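Local coordinates for glutaredoxin (Methanosarcina mazei, PDB 3NZN), which probably works as a small thiol-disulfide oxidoreductase of the thioredoxin superfamily, exchanging electrons through a pair of cysteines in a CxxC motif, at residues Arg12-Met26 / Thr38-Val52. Residues are numbered along the deposited sequence; the frame is centred on the assembly and turned at random.
Sequences RGNHVSGVDRGKVIM and TKKLLTDLGVDFDYV. With SO4 (sulfate ion), chain F; SO4 (sulfate ion), chain D.
The Y51 ring lies between G13, whose backbone crosses one face with CA 3.9 Å from the ring centroid in a CH-pi contact, and the aliphatic chain of K39, whose CE lies toward the rim of the opposite face. Its position follows from chi1 of 65°, which sets CG between the backbone N and the carbonyl carbon and leaves the ring over the neighbouring strand. At its edge comes H15 NE2, and a sulfate oxygen, O4, joins the two residues: it accepts from Y51 OH at 2.6 Å and from H15 NE2 at 2.8 Å. K10 also binds this ion, probably acquired from the crystallisation liquor. F49 completes the aromatic cluster: its CZ lies over one face of the H15 imidazole, and L42 CB sits over the centre of the F49 ring. A leucine in place of Y51 would probably leave G13 without its aromatic cover and the sulfate without one donor. M26, bent at its thioether, packs against helix 38-45, with CE 3.5 Å from K39 CB, and also touches the CxxC motif, whose C32 and C35 form a disulfide. On the other sheet face, beside N14 and I25, K23 NZ forms a salt bridge with D50 OD2 (2.9 Å). Beyond the strand ends, D48 OD1 accepts from G18 N, tying down the loop. Backbone bonds pair strand 49-52 antiparallel with 12-15 and parallel with 24-26, the latter closing the right-handed beta-alpha-beta crossover of the thioredoxin fold.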
# COMPACT_ATOMS: atom_id res chain seq x y z
N ARG A 12 -8.27 -9.68 -10.38
CA ARG A 12 -7.75 -11.06 -10.37
C ARG A 12 -8.10 -11.68 -11.67
O ARG A 12 -9.11 -11.41 -12.25
CB ARG A 12 -8.46 -11.90 -9.31
CG ARG A 12 -8.51 -11.55 -7.88
CD ARG A 12 -9.32 -12.56 -7.07
NE ARG A 12 -9.89 -11.87 -5.92
CZ ARG A 12 -11.07 -11.24 -5.96
NH1 ARG A 12 -11.58 -10.76 -4.89
NH2 ARG A 12 -11.81 -11.14 -7.07
N GLY A 13 -7.24 -12.60 -12.11
CA GLY A 13 -7.54 -13.53 -13.23
C GLY A 13 -7.03 -14.91 -12.89
O GLY A 13 -6.05 -15.08 -12.23
N ASN A 14 -7.68 -15.89 -13.52
CA ASN A 14 -7.31 -17.31 -13.39
C ASN A 14 -7.32 -17.95 -14.75
O ASN A 14 -8.34 -18.06 -15.32
CB ASN A 14 -8.35 -18.04 -12.46
CG ASN A 14 -8.42 -17.49 -10.98
OD1 ASN A 14 -8.04 -16.43 -10.64
ND2 ASN A 14 -8.84 -18.40 -10.09
N HIS A 15 -6.13 -18.29 -15.17
CA HIS A 15 -6.00 -18.99 -16.45
C HIS A 15 -5.88 -20.48 -16.14
O HIS A 15 -4.87 -20.93 -15.59
CB HIS A 15 -4.76 -18.51 -17.17
CG HIS A 15 -4.88 -17.08 -17.58
ND1 HIS A 15 -4.24 -16.59 -18.68
CD2 HIS A 15 -5.59 -16.05 -17.06
CE1 HIS A 15 -4.53 -15.30 -18.81
NE2 HIS A 15 -5.36 -14.95 -17.85
N VAL A 16 -6.88 -21.26 -16.52
CA VAL A 16 -7.01 -22.64 -16.15
C VAL A 16 -7.45 -23.48 -17.37
O VAL A 16 -8.12 -24.50 -17.25
CB VAL A 16 -7.86 -22.93 -14.89
CG1 VAL A 16 -7.44 -24.18 -14.27
CG2 VAL A 16 -7.86 -21.77 -13.93
N SER A 17 -6.90 -23.13 -18.54
CA SER A 17 -7.18 -23.83 -19.77
C SER A 17 -5.96 -24.25 -20.55
O SER A 17 -6.06 -24.57 -21.68
CB SER A 17 -8.07 -22.91 -20.64
OG SER A 17 -9.11 -22.48 -19.87
N GLY A 18 -4.83 -24.26 -19.87
CA GLY A 18 -3.58 -24.71 -20.46
C GLY A 18 -3.02 -25.88 -19.74
O GLY A 18 -3.76 -26.83 -19.46
N VAL A 19 -1.73 -25.87 -19.47
CA VAL A 19 -1.06 -26.99 -18.83
C VAL A 19 -1.09 -26.92 -17.35
O VAL A 19 -0.69 -25.85 -16.75
CB VAL A 19 0.39 -27.14 -19.38
CG1 VAL A 19 1.16 -28.22 -18.59
CG2 VAL A 19 0.39 -27.34 -20.89
N ASP A 20 -1.61 -27.94 -16.68
CA ASP A 20 -1.63 -27.95 -15.21
C ASP A 20 -0.23 -28.16 -14.70
O ASP A 20 0.36 -29.25 -14.86
CB ASP A 20 -2.57 -29.11 -14.77
CG ASP A 20 -2.66 -29.30 -13.34
OD1 ASP A 20 -2.33 -28.40 -12.59
OD2 ASP A 20 -3.11 -30.43 -12.98
N ARG A 21 0.32 -27.15 -14.00
CA ARG A 21 1.54 -27.26 -13.25
C ARG A 21 1.29 -27.05 -11.73
O ARG A 21 2.20 -26.70 -11.01
CB ARG A 21 2.59 -26.26 -13.75
CG ARG A 21 2.88 -26.40 -15.21
CD ARG A 21 3.48 -27.77 -15.58
NE ARG A 21 4.71 -27.97 -14.82
CZ ARG A 21 5.31 -29.17 -14.74
NH1 ARG A 21 4.78 -30.25 -15.32
NH2 ARG A 21 6.38 -29.26 -14.02
N GLY A 22 0.06 -27.28 -11.33
CA GLY A 22 -0.36 -27.08 -9.95
C GLY A 22 -0.67 -25.60 -9.66
O GLY A 22 -0.88 -24.80 -10.53
N LYS A 23 -0.64 -25.23 -8.40
CA LYS A 23 -1.03 -23.88 -8.00
C LYS A 23 0.14 -22.96 -8.35
O LYS A 23 1.24 -23.12 -7.85
CB LYS A 23 -1.34 -23.84 -6.53
CG LYS A 23 -1.82 -22.40 -6.10
CD LYS A 23 -3.13 -21.91 -6.77
CE LYS A 23 -3.61 -20.62 -6.19
NZ LYS A 23 -5.04 -20.52 -6.40
N VAL A 24 -0.12 -21.97 -9.16
CA VAL A 24 0.84 -20.96 -9.52
C VAL A 24 0.09 -19.61 -9.41
O VAL A 24 -0.87 -19.43 -10.10
CB VAL A 24 1.38 -21.15 -10.94
CG1 VAL A 24 2.37 -20.08 -11.41
CG2 VAL A 24 2.05 -22.59 -11.10
N ILE A 25 0.61 -18.71 -8.55
CA ILE A 25 -0.07 -17.42 -8.33
C ILE A 25 0.94 -16.28 -8.32
O ILE A 25 1.89 -16.32 -7.67
CB ILE A 25 -0.96 -17.46 -7.09
CG1 ILE A 25 -1.71 -16.11 -6.93
CG2 ILE A 25 -0.19 -17.73 -5.92
CD1 ILE A 25 -2.95 -16.28 -6.15
N MET A 26 0.65 -15.32 -9.20
CA MET A 26 1.45 -14.09 -9.22
C MET A 26 0.68 -12.94 -8.52
O MET A 26 -0.37 -12.62 -8.90
CB MET A 26 1.77 -13.65 -10.67
CG MET A 26 2.72 -12.40 -10.73
SD MET A 26 2.69 -11.41 -12.31
CE MET A 26 1.64 -12.52 -13.15
N THR A 38 6.03 -10.49 -16.25
CA THR A 38 5.84 -11.79 -15.65
C THR A 38 4.57 -12.45 -16.06
O THR A 38 4.60 -13.68 -16.43
CB THR A 38 5.87 -11.63 -14.11
OG1 THR A 38 7.12 -11.01 -13.72
CG2 THR A 38 5.75 -13.00 -13.42
N LYS A 39 3.45 -11.76 -16.11
CA LYS A 39 2.23 -12.28 -16.62
C LYS A 39 2.40 -12.76 -18.07
O LYS A 39 1.88 -13.80 -18.41
CB LYS A 39 1.11 -11.27 -16.42
CG LYS A 39 -0.19 -11.63 -16.89
CD LYS A 39 -1.30 -10.64 -16.48
CE LYS A 39 -2.62 -11.01 -17.07
NZ LYS A 39 -2.66 -10.60 -18.53
N LYS A 40 3.06 -11.95 -18.89
CA LYS A 40 3.30 -12.33 -20.29
C LYS A 40 4.14 -13.61 -20.39
O LYS A 40 3.86 -14.44 -21.26
CB LYS A 40 3.95 -11.20 -21.00
CG LYS A 40 3.11 -10.07 -21.44
CD LYS A 40 3.96 -8.88 -21.93
CE LYS A 40 3.03 -7.71 -22.30
NZ LYS A 40 2.09 -7.16 -21.26
N LEU A 41 5.14 -13.76 -19.54
CA LEU A 41 5.95 -15.00 -19.53
C LEU A 41 5.07 -16.15 -19.19
O LEU A 41 5.13 -17.22 -19.90
CB LEU A 41 7.15 -14.85 -18.62
CG LEU A 41 7.98 -16.16 -18.43
CD1 LEU A 41 8.63 -16.58 -19.71
CD2 LEU A 41 9.00 -15.90 -17.38
N LEU A 42 4.25 -16.10 -18.13
CA LEU A 42 3.38 -17.17 -17.75
C LEU A 42 2.40 -17.50 -18.86
O LEU A 42 2.19 -18.71 -19.13
CB LEU A 42 2.69 -16.84 -16.43
CG LEU A 42 3.59 -16.67 -15.24
CD1 LEU A 42 2.87 -16.11 -13.98
CD2 LEU A 42 4.30 -17.96 -14.78
N THR A 43 1.89 -16.49 -19.54
CA THR A 43 1.00 -16.71 -20.64
C THR A 43 1.76 -17.46 -21.78
O THR A 43 1.27 -18.41 -22.37
CB THR A 43 0.49 -15.36 -21.13
OG1 THR A 43 -0.25 -14.73 -20.07
CG2 THR A 43 -0.36 -15.45 -22.32
N ASP A 44 2.96 -17.00 -22.07
CA ASP A 44 3.71 -17.55 -23.20
C ASP A 44 4.20 -18.94 -22.94
O ASP A 44 4.47 -19.68 -23.92
CB ASP A 44 4.94 -16.62 -23.48
CG ASP A 44 4.55 -15.27 -24.11
OD1 ASP A 44 3.34 -15.13 -24.48
OD2 ASP A 44 5.44 -14.42 -24.24
N LEU A 45 4.33 -19.38 -21.68
CA LEU A 45 4.70 -20.77 -21.31
C LEU A 45 3.52 -21.67 -21.41
O LEU A 45 3.66 -22.90 -21.37
CB LEU A 45 5.36 -20.81 -19.96
CG LEU A 45 6.65 -20.14 -19.78
CD1 LEU A 45 7.12 -20.13 -18.32
CD2 LEU A 45 7.77 -20.76 -20.60
N GLY A 46 2.27 -21.12 -21.46
CA GLY A 46 1.08 -22.00 -21.62
C GLY A 46 0.62 -22.68 -20.36
O GLY A 46 -0.18 -23.59 -20.44
N VAL A 47 1.15 -22.24 -19.21
CA VAL A 47 0.83 -22.87 -17.91
C VAL A 47 -0.50 -22.27 -17.31
O VAL A 47 -0.81 -21.11 -17.58
CB VAL A 47 1.95 -22.78 -16.95
CG1 VAL A 47 3.23 -23.45 -17.48
CG2 VAL A 47 2.27 -21.33 -16.47
N ASP A 48 -1.15 -23.05 -16.56
CA ASP A 48 -2.27 -22.54 -15.73
C ASP A 48 -1.61 -21.69 -14.64
O ASP A 48 -0.66 -21.99 -14.00
CB ASP A 48 -3.02 -23.66 -15.11
CG ASP A 48 -3.80 -24.50 -16.03
OD1 ASP A 48 -3.92 -24.18 -17.19
OD2 ASP A 48 -4.23 -25.61 -15.54
N PHE A 49 -2.26 -20.50 -14.39
CA PHE A 49 -1.81 -19.61 -13.29
C PHE A 49 -2.96 -18.64 -12.99
O PHE A 49 -3.78 -18.37 -13.77
CB PHE A 49 -0.54 -18.83 -13.67
CG PHE A 49 -0.72 -17.80 -14.70
CD1 PHE A 49 -0.77 -16.41 -14.31
CD2 PHE A 49 -0.79 -18.03 -16.04
CE1 PHE A 49 -0.89 -15.44 -15.24
CE2 PHE A 49 -0.92 -17.09 -16.98
CZ PHE A 49 -0.98 -15.72 -16.58
N ASP A 50 -2.84 -18.17 -11.73
CA ASP A 50 -3.67 -17.05 -11.28
C ASP A 50 -2.77 -15.83 -11.10
O ASP A 50 -1.65 -15.91 -10.78
CB ASP A 50 -4.27 -17.41 -9.94
CG ASP A 50 -5.17 -18.57 -9.98
OD1 ASP A 50 -5.58 -19.02 -11.03
OD2 ASP A 50 -5.43 -19.04 -8.90
N TYR A 51 -3.46 -14.67 -11.17
CA TYR A 51 -2.79 -13.38 -10.82
C TYR A 51 -3.82 -12.51 -10.03
O TYR A 51 -4.99 -12.65 -10.16
CB TYR A 51 -2.20 -12.71 -11.99
CG TYR A 51 -3.14 -12.23 -13.02
CD1 TYR A 51 -3.63 -10.92 -12.96
CD2 TYR A 51 -3.69 -13.09 -13.97
CE1 TYR A 51 -4.51 -10.48 -13.87
CE2 TYR A 51 -4.60 -12.63 -14.91
CZ TYR A 51 -5.00 -11.32 -14.83
OH TYR A 51 -5.90 -10.83 -15.71
N VAL A 52 -3.17 -11.69 -9.19
CA VAL A 52 -3.93 -10.75 -8.28
C VAL A 52 -3.21 -9.44 -8.35
O VAL A 52 -2.03 -9.32 -8.22
CB VAL A 52 -3.86 -11.30 -6.85
CG1 VAL A 52 -4.55 -10.33 -5.85
CG2 VAL A 52 -4.53 -12.69 -6.77
S SO4 F . -7.76 -12.10 -18.35
O1 SO4 F . -8.96 -12.99 -18.20
O2 SO4 F . -7.18 -12.31 -19.67
O3 SO4 F . -8.11 -10.76 -18.21
O4 SO4 F . -6.84 -12.65 -17.30
S SO4 D . 0.31 -28.37 -6.00
O1 SO4 D . -0.64 -28.53 -4.92
O2 SO4 D . -0.23 -29.18 -7.15
O3 SO4 D . 0.10 -26.87 -6.14
O4 SO4 D . 1.69 -28.82 -5.48
O HOH W 1 -4.71 -21.49 -12.36
O HOH W 2 -5.38 -27.17 -17.33
O HOH W 3 -4.28 -26.32 -12.99
O HOH W 4 -0.45 -24.63 -13.24